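Local coordinates for alpha-1,2-mannosyltransferase (Ktr4), putative (PDB 7BOP), which belongs to the GT-A clan of glycosyltransferases as a putative fungal alpha-1,2-mannosyltransferase and binds GDP together with a manganese ion, at residues 191-205 / 336-350. Residues are numbered along the deposited sequence; the frame is centred on the assembly and turned at random.
With MN (manganese (II) ion), chain G; GDP (guanosine-5'-diphosphate), chain H.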
ATOM      1  N   TRP A 191      -8.442   3.041  -3.836  1.00 29.80           N
ATOM      2  CA  TRP A 191      -7.122   3.663  -4.016  1.00 30.19           C
ATOM      3  C   TRP A 191      -6.830   4.327  -2.675  1.00 30.87           C
ATOM      4  O   TRP A 191      -7.443   5.337  -2.322  1.00 31.11           O
ATOM      5  CB  TRP A 191      -7.147   4.677  -5.166  1.00 29.86           C
ATOM      6  CG  TRP A 191      -5.840   5.370  -5.507  1.00 30.28           C
ATOM      7  CD1 TRP A 191      -4.743   5.527  -4.706  1.00 29.82           C
ATOM      8  CD2 TRP A 191      -5.525   6.028  -6.739  1.00 31.99           C
ATOM      9  NE1 TRP A 191      -3.769   6.216  -5.360  1.00 30.53           N
ATOM     10  CE2 TRP A 191      -4.212   6.538  -6.614  1.00 31.86           C
ATOM     11  CE3 TRP A 191      -6.215   6.217  -7.944  1.00 31.70           C
ATOM     12  CZ2 TRP A 191      -3.571   7.225  -7.645  1.00 32.25           C
ATOM     13  CZ3 TRP A 191      -5.580   6.913  -8.973  1.00 33.24           C
ATOM     14  CH2 TRP A 191      -4.264   7.405  -8.816  1.00 32.92           C
ATOM     15  N   ARG A 192      -5.902   3.738  -1.926  1.00 30.03           N
ATOM     16  CA  ARG A 192      -5.494   4.263  -0.637  1.00 30.06           C
ATOM     17  C   ARG A 192      -4.534   5.436  -0.814  1.00 30.39           C
ATOM     18  O   ARG A 192      -3.549   5.340  -1.550  1.00 28.63           O
ATOM     19  CB  ARG A 192      -4.838   3.168   0.210  1.00 30.14           C
ATOM     20  CG  ARG A 192      -4.208   3.685   1.496  1.00 31.44           C
ATOM     21  CD  ARG A 192      -3.803   2.537   2.394  1.00 33.39           C
ATOM     22  NE  ARG A 192      -2.800   2.954   3.366  1.00 33.94           N
ATOM     23  CZ  ARG A 192      -2.069   2.121   4.106  1.00 35.55           C
ATOM     24  NH1 ARG A 192      -2.225   0.801   4.009  1.00 34.37           N
ATOM     25  NH2 ARG A 192      -1.168   2.620   4.949  1.00 36.04           N
ATOM     26  N   VAL A 193      -4.815   6.517  -0.092  1.00 29.48           N
ATOM     27  CA  VAL A 193      -4.050   7.740  -0.145  1.00 31.88           C
ATOM     28  C   VAL A 193      -3.665   8.143   1.277  1.00 32.68           C
ATOM     29  O   VAL A 193      -4.471   8.006   2.204  1.00 33.32           O
ATOM     30  CB  VAL A 193      -4.901   8.873  -0.771  1.00 35.15           C
ATOM     31  CG1 VAL A 193      -4.090  10.148  -0.914  1.00 35.69           C
ATOM     32  CG2 VAL A 193      -5.459   8.428  -2.115  1.00 36.08           C
ATOM     33  N   GLU A 194      -2.442   8.645   1.440  1.00 32.25           N
ATOM     34  CA  GLU A 194      -1.981   9.209   2.699  1.00 32.55           C
ATOM     35  C   GLU A 194      -1.703  10.693   2.549  1.00 33.09           C
ATOM     36  O   GLU A 194      -1.365  11.146   1.460  1.00 32.63           O
ATOM     37  CB  GLU A 194      -0.680   8.542   3.154  1.00 35.52           C
ATOM     38  CG  GLU A 194      -0.869   7.129   3.664  1.00 37.32           C
ATOM     39  CD  GLU A 194       0.265   6.613   4.548  1.00 38.70           C
ATOM     40  OE1 GLU A 194       0.157   5.399   4.822  1.00 38.61           O
ATOM     41  OE2 GLU A 194       1.226   7.359   4.969  1.00 40.68           O
ATOM     42  N   PRO A 195      -1.784  11.449   3.657  1.00 33.96           N
ATOM     43  CA  PRO A 195      -1.358  12.847   3.611  1.00 35.59           C
ATOM     44  C   PRO A 195       0.152  12.991   3.378  1.00 35.93           C
ATOM     45  O   PRO A 195       0.908  12.072   3.662  1.00 36.34           O
ATOM     46  CB  PRO A 195      -1.746  13.381   4.993  1.00 37.00           C
ATOM     47  CG  PRO A 195      -1.785  12.188   5.869  1.00 38.93           C
ATOM     48  CD  PRO A 195      -2.223  11.046   5.007  1.00 37.46           C
ATOM     49  N   LYS A 196       0.550  14.133   2.822  1.00 37.37           N
ATOM     50  CA  LYS A 196       1.937  14.499   2.600  1.00 39.36           C
ATOM     51  C   LYS A 196       2.627  13.667   1.510  1.00 39.39           C
ATOM     52  O   LYS A 196       3.842  13.506   1.537  1.00 42.58           O
ATOM     53  CB  LYS A 196       2.733  14.438   3.909  1.00 40.95           C
ATOM     54  CG  LYS A 196       3.881  15.440   3.974  1.00 46.25           C
ATOM     55  CD  LYS A 196       4.572  15.371   5.328  1.00 50.51           C
ATOM     56  CE  LYS A 196       5.930  16.055   5.321  1.00 56.31           C
ATOM     57  NZ  LYS A 196       5.813  17.536   5.366  1.00 60.80           N
ATOM     58  N   VAL A 197       1.862  13.144   0.559  1.00 35.14           N
ATOM     59  CA  VAL A 197       2.450  12.445  -0.585  1.00 34.61           C
ATOM     60  C   VAL A 197       2.290  13.307  -1.817  1.00 34.14           C
ATOM     61  O   VAL A 197       1.409  14.178  -1.870  1.00 33.58           O
ATOM     62  CB  VAL A 197       1.843  11.040  -0.811  1.00 33.40           C
ATOM     63  CG1 VAL A 197       1.954  10.212   0.455  1.00 34.14           C
ATOM     64  CG2 VAL A 197       0.408  11.112  -1.294  1.00 34.34           C
ATOM     65  N   GLN A 198       3.138  13.066  -2.810  1.00 32.71           N
ATOM     66  CA  GLN A 198       3.052  13.781  -4.080  1.00 32.34           C
ATOM     67  C   GLN A 198       2.723  12.848  -5.235  1.00 32.02           C
ATOM     68  O   GLN A 198       3.149  11.690  -5.264  1.00 29.43           O
ATOM     69  CB  GLN A 198       4.358  14.509  -4.391  1.00 34.13           C
ATOM     70  CG  GLN A 198       4.932  15.339  -3.253  1.00 34.82           C
ATOM     71  CD  GLN A 198       6.152  16.120  -3.701  1.00 35.81           C
ATOM     72  OE1 GLN A 198       6.025  17.124  -4.386  1.00 35.58           O
ATOM     73  NE2 GLN A 198       7.342  15.639  -3.353  1.00 35.46           N
ATOM     74  N   PHE A 199       1.989  13.382  -6.201  1.00 31.59           N
ATOM     75  CA  PHE A 199       1.779  12.733  -7.501  1.00 31.26           C
ATOM     76  C   PHE A 199       2.327  13.658  -8.568  1.00 32.65           C
ATOM     77  O   PHE A 199       1.996  14.852  -8.594  1.00 34.35           O
ATOM     78  CB  PHE A 199       0.304  12.426  -7.748  1.00 30.60           C
ATOM     79  CG  PHE A 199      -0.275  11.457  -6.774  1.00 29.96           C
ATOM     80  CD1 PHE A 199      -0.175  10.084  -6.993  1.00 30.11           C
ATOM     81  CD2 PHE A 199      -0.896  11.902  -5.614  1.00 30.40           C
ATOM     82  CE1 PHE A 199      -0.694   9.175  -6.081  1.00 29.89           C
ATOM     83  CE2 PHE A 199      -1.417  10.996  -4.699  1.00 31.37           C
ATOM     84  CZ  PHE A 199      -1.323   9.630  -4.938  1.00 30.19           C
ATOM     85  N   PHE A 200       3.163  13.108  -9.446  1.00 31.03           N
ATOM     86  CA  PHE A 200       3.948  13.895 -10.389  1.00 31.26           C
ATOM     87  C   PHE A 200       3.483  13.855 -11.839  1.00 32.16           C
ATOM     88  O   PHE A 200       3.918  14.700 -12.611  1.00 31.14           O
ATOM     89  CB  PHE A 200       5.409  13.438 -10.361  1.00 32.06           C
ATOM     90  CG  PHE A 200       6.076  13.578  -9.017  1.00 31.73           C
ATOM     91  CD1 PHE A 200       6.291  14.832  -8.455  1.00 32.24           C
ATOM     92  CD2 PHE A 200       6.511  12.444  -8.314  1.00 31.43           C
ATOM     93  CE1 PHE A 200       6.921  14.955  -7.221  1.00 32.88           C
ATOM     94  CE2 PHE A 200       7.148  12.564  -7.093  1.00 32.04           C
ATOM     95  CZ  PHE A 200       7.353  13.821  -6.540  1.00 32.06           C
ATOM     96  N   CYS A 201       2.645  12.879 -12.218  1.00 31.78           N
ATOM     97  CA  CYS A 201       2.352  12.597 -13.630  1.00 32.72           C
ATOM     98  C   CYS A 201       0.871  12.592 -13.921  1.00 31.22           C
ATOM     99  O   CYS A 201       0.097  11.988 -13.185  1.00 30.54           O
ATOM    100  CB  CYS A 201       2.904  11.232 -14.058  1.00 34.72           C
ATOM    101  SG  CYS A 201       4.629  10.972 -13.605  1.00 36.25           S
ATOM    102  N   ASN A 202       0.483  13.240 -15.013  1.00 31.88           N
ATOM    103  CA  ASN A 202      -0.887  13.129 -15.508  1.00 31.38           C
ATOM    104  C   ASN A 202      -1.146  11.692 -15.905  1.00 29.94           C
ATOM    105  O   ASN A 202      -0.316  11.063 -16.554  1.00 30.42           O
ATOM    106  CB  ASN A 202      -1.131  14.060 -16.694  1.00 33.33           C
ATOM    107  CG  ASN A 202      -1.144  15.520 -16.284  1.00 34.70           C
ATOM    108  OD1 ASN A 202      -1.508  15.850 -15.166  1.00 36.74           O
ATOM    109  ND2 ASN A 202      -0.734  16.391 -17.177  1.00 36.85           N
ATOM    110  N   VAL A 203      -2.283  11.173 -15.474  1.00 29.31           N
ATOM    111  CA  VAL A 203      -2.729   9.838 -15.833  1.00 30.37           C
ATOM    112  C   VAL A 203      -4.065  10.021 -16.558  1.00 31.46           C
ATOM    113  O   VAL A 203      -4.998  10.605 -15.995  1.00 30.30           O
ATOM    114  CB  VAL A 203      -2.846   8.963 -14.580  1.00 29.92           C
ATOM    115  CG1 VAL A 203      -3.434   7.590 -14.912  1.00 31.61           C
ATOM    116  CG2 VAL A 203      -1.474   8.803 -13.942  1.00 31.04           C
ATOM    117  N   ASP A 204      -4.137   9.533 -17.793  1.00 31.11           N
ATOM    118  CA  ASP A 204      -5.247   9.838 -18.697  1.00 33.65           C
ATOM    119  C   ASP A 204      -6.164   8.655 -18.987  1.00 32.21           C
ATOM    120  O   ASP A 204      -6.851   8.645 -20.001  1.00 33.24           O
ATOM    121  CB  ASP A 204      -4.675  10.429 -19.994  1.00 34.82           C
ATOM    122  CG  ASP A 204      -4.059  11.793 -19.777  1.00 35.91           C
ATOM    123  OD1 ASP A 204      -4.666  12.597 -19.055  1.00 38.13           O
ATOM    124  OD2 ASP A 204      -2.971  12.054 -20.310  1.00 40.22           O
ATOM    125  N   TYR A 205      -6.169   7.666 -18.095  1.00 31.79           N
ATOM    126  CA  TYR A 205      -7.114   6.559 -18.161  1.00 31.41           C
ATOM    127  C   TYR A 205      -7.654   6.261 -16.769  1.00 31.60           C
ATOM    128  O   TYR A 205      -7.034   6.608 -15.750  1.00 29.93           O
ATOM    129  CB  TYR A 205      -6.473   5.317 -18.798  1.00 33.03           C
ATOM    130  CG  TYR A 205      -5.292   4.756 -18.022  1.00 32.50           C
ATOM    131  CD1 TYR A 205      -4.003   5.286 -18.186  1.00 32.97           C
ATOM    132  CD2 TYR A 205      -5.465   3.717 -17.108  1.00 32.99           C
ATOM    133  CE1 TYR A 205      -2.913   4.781 -17.460  1.00 31.60           C
ATOM    134  CE2 TYR A 205      -4.386   3.209 -16.378  1.00 32.93           C
ATOM    135  CZ  TYR A 205      -3.107   3.751 -16.557  1.00 32.20           C
ATOM    136  OH  TYR A 205      -2.044   3.240 -15.827  1.00 31.27           O
ATOM    137  N   PHE A 336       2.357  -0.038 -11.101  1.00 27.46           N
ATOM    138  CA  PHE A 336       1.894   1.206 -11.723  1.00 27.65           C
ATOM    139  C   PHE A 336       3.090   2.125 -11.935  1.00 28.03           C
ATOM    140  O   PHE A 336       3.201   3.177 -11.318  1.00 27.13           O
ATOM    141  CB  PHE A 336       0.818   1.897 -10.862  1.00 28.07           C
ATOM    142  CG  PHE A 336      -0.568   1.414 -11.128  1.00 28.36           C
ATOM    143  CD1 PHE A 336      -1.230   1.792 -12.291  1.00 29.51           C
ATOM    144  CD2 PHE A 336      -1.210   0.577 -10.237  1.00 29.27           C
ATOM    145  CE1 PHE A 336      -2.529   1.352 -12.541  1.00 29.82           C
ATOM    146  CE2 PHE A 336      -2.501   0.129 -10.492  1.00 30.18           C
ATOM    147  CZ  PHE A 336      -3.153   0.516 -11.640  1.00 29.02           C
ATOM    148  N   ARG A 337       3.965   1.728 -12.849  1.00 28.19           N
ATOM    149  CA  ARG A 337       5.184   2.471 -13.139  1.00 29.89           C
ATOM    150  C   ARG A 337       4.901   3.881 -13.646  1.00 29.91           C
ATOM    151  O   ARG A 337       5.692   4.784 -13.405  1.00 27.93           O
ATOM    152  CB  ARG A 337       6.057   1.725 -14.149  1.00 32.20           C
ATOM    153  CG  ARG A 337       5.470   1.566 -15.550  1.00 35.27           C
ATOM    154  CD  ARG A 337       5.836   0.210 -16.136  1.00 42.13           C
ATOM    155  NE  ARG A 337       7.148   0.211 -16.712  1.00 45.97           N
ATOM    156  CZ  ARG A 337       7.907  -0.859 -16.966  1.00 43.89           C
ATOM    157  NH1 ARG A 337       7.551  -2.117 -16.679  1.00 40.99           N
ATOM    158  NH2 ARG A 337       9.080  -0.635 -17.516  1.00 42.68           N
ATOM    159  N   ASP A 338       3.756   4.057 -14.305  1.00 29.04           N
ATOM    160  CA  ASP A 338       3.347   5.348 -14.867  1.00 29.63           C
ATOM    161  C   ASP A 338       2.719   6.335 -13.888  1.00 30.21           C
ATOM    162  O   ASP A 338       2.455   7.481 -14.272  1.00 32.71           O
ATOM    163  CB  ASP A 338       2.405   5.139 -16.069  1.00 31.85           C
ATOM    164  CG  ASP A 338       1.166   4.301 -15.733  1.00 33.20           C
ATOM    165  OD1 ASP A 338       1.269   3.350 -14.922  1.00 33.45           O
ATOM    166  OD2 ASP A 338       0.094   4.570 -16.306  1.00 33.54           O
ATOM    167  N   ILE A 339       2.471   5.922 -12.641  1.00 28.66           N
ATOM    168  CA  ILE A 339       1.999   6.842 -11.601  1.00 29.88           C
ATOM    169  C   ILE A 339       3.210   7.354 -10.828  1.00 30.51           C
ATOM    170  O   ILE A 339       3.765   6.651  -9.982  1.00 31.49           O
ATOM    171  CB  ILE A 339       0.971   6.198 -10.655  1.00 30.06           C
ATOM    172  CG1 ILE A 339      -0.238   5.712 -11.462  1.00 30.99           C
ATOM    173  CG2 ILE A 339       0.540   7.199  -9.586  1.00 31.96           C
ATOM    174  CD1 ILE A 339      -1.286   4.979 -10.645  1.00 31.89           C
ATOM    175  N   GLY A 340       3.617   8.580 -11.147  1.00 30.51           N
ATOM    176  CA  GLY A 340       4.694   9.251 -10.452  1.00 29.39           C
ATOM    177  C   GLY A 340       4.282   9.519  -9.021  1.00 30.85           C
ATOM    178  O   GLY A 340       3.215  10.093  -8.780  1.00 30.32           O
ATOM    179  N   TYR A 341       5.119   9.108  -8.073  1.00 28.73           N
ATOM    180  CA  TYR A 341       4.727   9.072  -6.668  1.00 29.18           C
ATOM    181  C   TYR A 341       5.890   9.315  -5.723  1.00 29.55           C
ATOM    182  O   TYR A 341       7.010   8.898  -6.003  1.00 28.68           O
ATOM    183  CB  TYR A 341       4.074   7.716  -6.363  1.00 28.52           C
ATOM    184  CG  TYR A 341       3.561   7.580  -4.944  1.00 29.18           C
ATOM    185  CD1 TYR A 341       2.358   8.171  -4.551  1.00 27.85           C
ATOM    186  CD2 TYR A 341       4.285   6.882  -3.987  1.00 28.60           C
ATOM    187  CE1 TYR A 341       1.893   8.046  -3.254  1.00 28.48           C
ATOM    188  CE2 TYR A 341       3.828   6.763  -2.687  1.00 27.92           C
ATOM    189  CZ  TYR A 341       2.626   7.341  -2.325  1.00 28.09           C
ATOM    190  OH  TYR A 341       2.178   7.212  -1.034  1.00 28.87           O
ATOM    191  N   ASN A 342       5.603   9.989  -4.610  1.00 28.83           N
ATOM    192  CA  ASN A 342       6.566  10.194  -3.525  1.00 29.70           C
ATOM    193  C   ASN A 342       5.847  10.217  -2.182  1.00 30.48           C
ATOM    194  O   ASN A 342       4.891  10.973  -2.006  1.00 31.07           O
ATOM    195  CB  ASN A 342       7.363  11.496  -3.743  1.00 30.41           C
ATOM    196  CG  ASN A 342       8.070  12.009  -2.482  1.00 31.79           C
ATOM    197  OD1 ASN A 342       7.815  13.128  -2.049  1.00 34.02           O
ATOM    198  ND2 ASN A 342       8.971  11.210  -1.907  1.00 30.96           N
ATOM    199  N   HIS A 343       6.290   9.354  -1.272  1.00 29.83           N
ATOM    200  CA  HIS A 343       6.068   9.486   0.181  1.00 31.35           C
ATOM    201  C   HIS A 343       7.490   9.539   0.718  1.00 31.46           C
ATOM    202  O   HIS A 343       8.308   8.691   0.355  1.00 28.63           O
ATOM    203  CB  HIS A 343       5.297   8.261   0.743  1.00 32.34           C
ATOM    204  CG  HIS A 343       4.972   8.318   2.225  1.00 34.44           C
ATOM    205  ND1 HIS A 343       5.932   8.232   3.211  1.00 36.31           N
ATOM    206  CD2 HIS A 343       3.779   8.362   2.880  1.00 37.53           C
ATOM    207  CE1 HIS A 343       5.351   8.271   4.403  1.00 36.88           C
ATOM    208  NE2 HIS A 343       4.039   8.339   4.237  1.00 37.88           N
ATOM    209  N   ILE A 344       7.795  10.508   1.579  1.00 31.50           N
ATOM    210  CA  ILE A 344       9.178  10.715   2.050  1.00 33.28           C
ATOM    211  C   ILE A 344       9.723   9.379   2.595  1.00 30.21           C
ATOM    212  O   ILE A 344       9.004   8.715   3.326  1.00 28.71           O
ATOM    213  CB  ILE A 344       9.239  11.818   3.149  1.00 36.02           C
ATOM    214  CG1 ILE A 344       8.924  13.193   2.540  1.00 39.24           C
ATOM    215  CG2 ILE A 344      10.613  11.867   3.827  1.00 38.62           C
ATOM    216  CD1 ILE A 344       8.463  14.230   3.545  1.00 41.26           C
ATOM    217  N   PRO A 345      10.934   8.938   2.246  1.00 30.07           N
ATOM    218  CA  PRO A 345      11.903   9.605   1.389  1.00 30.52           C
ATOM    219  C   PRO A 345      12.058   8.943   0.004  1.00 30.07           C
ATOM    220  O   PRO A 345      13.095   9.128  -0.636  1.00 30.03           O
ATOM    221  CB  PRO A 345      13.190   9.418   2.201  1.00 31.26           C
ATOM    222  CG  PRO A 345      13.043   8.021   2.732  1.00 30.12           C
ATOM    223  CD  PRO A 345      11.569   7.831   2.988  1.00 31.20           C
ATOM    224  N   TYR A 346      11.050   8.196  -0.463  1.00 29.22           N
ATOM    225  CA  TYR A 346      11.205   7.378  -1.677  1.00 29.92           C
ATOM    226  C   TYR A 346      10.283   7.786  -2.822  1.00 29.36           C
ATOM    227  O   TYR A 346       9.244   8.448  -2.617  1.00 28.44           O
ATOM    228  CB  TYR A 346      11.025   5.883  -1.367  1.00 30.39           C
ATOM    229  CG  TYR A 346      11.944   5.376  -0.291  1.00 31.53           C
ATOM    230  CD1 TYR A 346      13.336   5.403  -0.458  1.00 31.58           C
ATOM    231  CD2 TYR A 346      11.434   4.866   0.902  1.00 31.36           C
ATOM    232  CE1 TYR A 346      14.179   4.939   0.543  1.00 32.99           C
ATOM    233  CE2 TYR A 346      12.269   4.384   1.897  1.00 32.83           C
ATOM    234  CZ  TYR A 346      13.636   4.432   1.716  1.00 33.55           C
ATOM    235  OH  TYR A 346      14.451   3.970   2.711  1.00 36.31           O
ATOM    236  N   TYR A 347      10.688   7.384  -4.027  1.00 28.32           N
ATOM    237  CA  TYR A 347      10.079   7.848  -5.275  1.00 30.00           C
ATOM    238  C   TYR A 347       9.853   6.711  -6.262  1.00 29.13           C
ATOM    239  O   TYR A 347      10.624   5.763  -6.314  1.00 28.05           O
ATOM    240  CB  TYR A 347      10.982   8.865  -5.982  1.00 30.36           C
ATOM    241  CG  TYR A 347      11.197  10.130  -5.212  1.00 31.54           C
ATOM    242  CD1 TYR A 347      12.098  10.173  -4.146  1.00 32.34           C
ATOM    243  CD2 TYR A 347      10.502  11.288  -5.533  1.00 31.75           C
ATOM    244  CE1 TYR A 347      12.286  11.331  -3.416  1.00 33.72           C
ATOM    245  CE2 TYR A 347      10.684  12.452  -4.808  1.00 32.56           C
ATOM    246  CZ  TYR A 347      11.577  12.470  -3.758  1.00 34.64           C
ATOM    247  OH  TYR A 347      11.751  13.618  -3.024  1.00 36.10           O
ATOM    248  N   ASN A 348       8.772   6.841  -7.020  1.00 27.98           N
ATOM    249  CA  ASN A 348       8.598   6.184  -8.294  1.00 28.79           C
ATOM    250  C   ASN A 348       8.421   7.310  -9.311  1.00 28.97           C
ATOM    251  O   ASN A 348       7.351   7.931  -9.377  1.00 29.52           O
ATOM    252  CB  ASN A 348       7.379   5.273  -8.290  1.00 28.18           C
ATOM    253  CG  ASN A 348       7.140   4.645  -9.636  1.00 29.11           C
ATOM    254  OD1 ASN A 348       7.829   3.706 -10.028  1.00 28.23           O
ATOM    255  ND2 ASN A 348       6.197   5.191 -10.380  1.00 29.39           N
ATOM    256  N   CYS A 349       9.485   7.626 -10.043  1.00 28.36           N
ATOM    257  CA  CYS A 349       9.442   8.711 -11.043  1.00 29.37           C
ATOM    258  C   CYS A 349       9.757   8.161 -12.428  1.00 28.94           C
ATOM    259  O   CYS A 349      10.928   7.908 -12.754  1.00 28.81           O
ATOM    260  CB  CYS A 349      10.399   9.834 -10.657  1.00 30.39           C
ATOM    261  SG  CYS A 349      10.391  11.251 -11.774  1.00 34.50           S
ATOM    262  N   PRO A 350       8.718   7.969 -13.258  1.00 28.43           N
ATOM    263  CA  PRO A 350       8.966   7.453 -14.596  1.00 28.63           C
ATOM    264  C   PRO A 350       9.437   8.531 -15.570  1.00 28.09           C
ATOM    265  O   PRO A 350       9.192   9.719 -15.359  1.00 28.95           O
ATOM    266  CB  PRO A 350       7.599   6.925 -15.015  1.00 28.95           C
ATOM    267  CG  PRO A 350       6.643   7.851 -14.338  1.00 29.24           C
ATOM    268  CD  PRO A 350       7.279   8.221 -13.033  1.00 28.80           C
TER
HETATM  269 MN    MN G 401       2.748   8.176   5.936  1.00 43.95          MN
HETATM  270  PB  GDP H 402       4.008   6.150   8.093  1.00 50.77           P
HETATM  271  O1B GDP H 402       5.043   7.069   8.675  1.00 50.65           O
HETATM  272  O2B GDP H 402       3.513   6.559   6.694  1.00 47.74           O
HETATM  273  O3B GDP H 402       4.301   4.667   8.216  1.00 48.79           O
HETATM  274  O3A GDP H 402       2.775   6.388   9.126  1.00 49.25           O
HETATM  275  PA  GDP H 402       1.681   7.583   9.043  1.00 48.06           P
HETATM  276  O1A GDP H 402       1.742   8.416  10.302  1.00 47.04           O
HETATM  277  O2A GDP H 402       1.774   8.234   7.645  1.00 48.67           O
HETATM  278  O5' GDP H 402       0.374   6.655   9.176  1.00 46.05           O
HETATM  279  C5' GDP H 402      -0.083   5.860   8.082  1.00 46.57           C
HETATM  280  C4' GDP H 402      -1.486   6.297   7.668  1.00 46.69           C
HETATM  281  O4' GDP H 402      -2.388   6.073   8.756  1.00 46.54           O
HETATM  282  C3' GDP H 402      -1.616   7.781   7.351  1.00 45.40           C
HETATM  283  O3' GDP H 402      -2.647   7.919   6.360  1.00 43.60           O
HETATM  284  C2' GDP H 402      -2.008   8.421   8.674  1.00 46.38           C
HETATM  285  O2' GDP H 402      -2.766   9.616   8.490  1.00 44.16           O
HETATM  286  C1' GDP H 402      -2.833   7.311   9.317  1.00 45.21           C
HETATM  287  N9  GDP H 402      -2.783   7.162  10.792  1.00 47.09           N
HETATM  288  C8  GDP H 402      -1.764   6.710  11.576  1.00 45.68           C
HETATM  289  N7  GDP H 402      -2.151   6.672  12.873  1.00 44.77           N
HETATM  290  C5  GDP H 402      -3.431   7.091  12.931  1.00 45.48           C
HETATM  291  C6  GDP H 402      -4.453   7.295  13.980  1.00 44.45           C
HETATM  292  O6  GDP H 402      -4.162   7.052  15.162  1.00 41.97           O
HETATM  293  N1  GDP H 402      -5.677   7.739  13.623  1.00 44.87           N
HETATM  294  C2  GDP H 402      -6.000   7.994  12.329  1.00 44.27           C
HETATM  295  N2  GDP H 402      -7.238   8.445  12.005  1.00 43.47           N
HETATM  296  N3  GDP H 402      -5.105   7.838  11.321  1.00 43.81           N
HETATM  297  C4  GDP H 402      -3.845   7.395  11.560  1.00 44.89           C
HETATM  298  O   HOH W   1      -0.585   7.693  -0.683  1.00 32.23           O
HETATM  299  O   HOH W   2       1.796  10.318   5.582  1.00 41.60           O
HETATM  300  O   HOH W   3       5.750  12.002   2.643  1.00 41.77           O
HETATM  301  O   HOH W   4      10.367  15.846  -3.895  1.00 42.11           O
HETATM  302  O   HOH W   5       1.356  10.582 -10.907  1.00 31.13           O
HETATM  303  O   HOH W   6       1.462   8.885 -16.469  1.00 32.54           O
HETATM  304  O   HOH W   7      -0.140   1.208 -15.496  1.00 29.77           O
HETATM  305  O   HOH W   8       4.329   9.518   7.020  1.00 43.11           O
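Cys201 and Phe200 close over the bare backbone of Gly340: Cys201 SG, which is disulfide-bonded to Cys355, rests 3.6 Å from Gly340 CA, and the Phe200 ring lies along the backbone from Gly340 to Asn342. That ring enters the hollow between Asn342 and Tyr347, with Phe200 CE2 3.5 Å from Asn342 CB. Beyond it the side chains of Gln198 and Asn342 run side by side, their amide planes turned 73° apart, joined by a fairly straight bond from Gln198 NE2 to Asn342 OD1 (2.9 Å); Asn342 ND2 turns back to Tyr346 O. Backbone bonds between Gln198 and Asn342, and from Phe200 N to Gly340 O, add strand 198-199 antiparallel to the hairpin 341-348, making a small three-stranded sheet beside the central sheet of the GT-A fold. On its other face the rings of Phe199 and Tyr341 lean together obliquely, Ile339 CG2 fills in at the edge of Phe199, and Val197 rides against the Tyr341 ring. The His343 ring, with CG opposite the backbone N (chi1 -178°), passes Val197 CG1 and reaches manganese through NE2 (2.1 Å), where Glu194 OE2, GDP and two waters complete the shell. At the far end Tyr205 OH donates to the syn lone pair of Asp338 OD2 (2.6 Å), with OD2 at the edge of the Tyr205 ring.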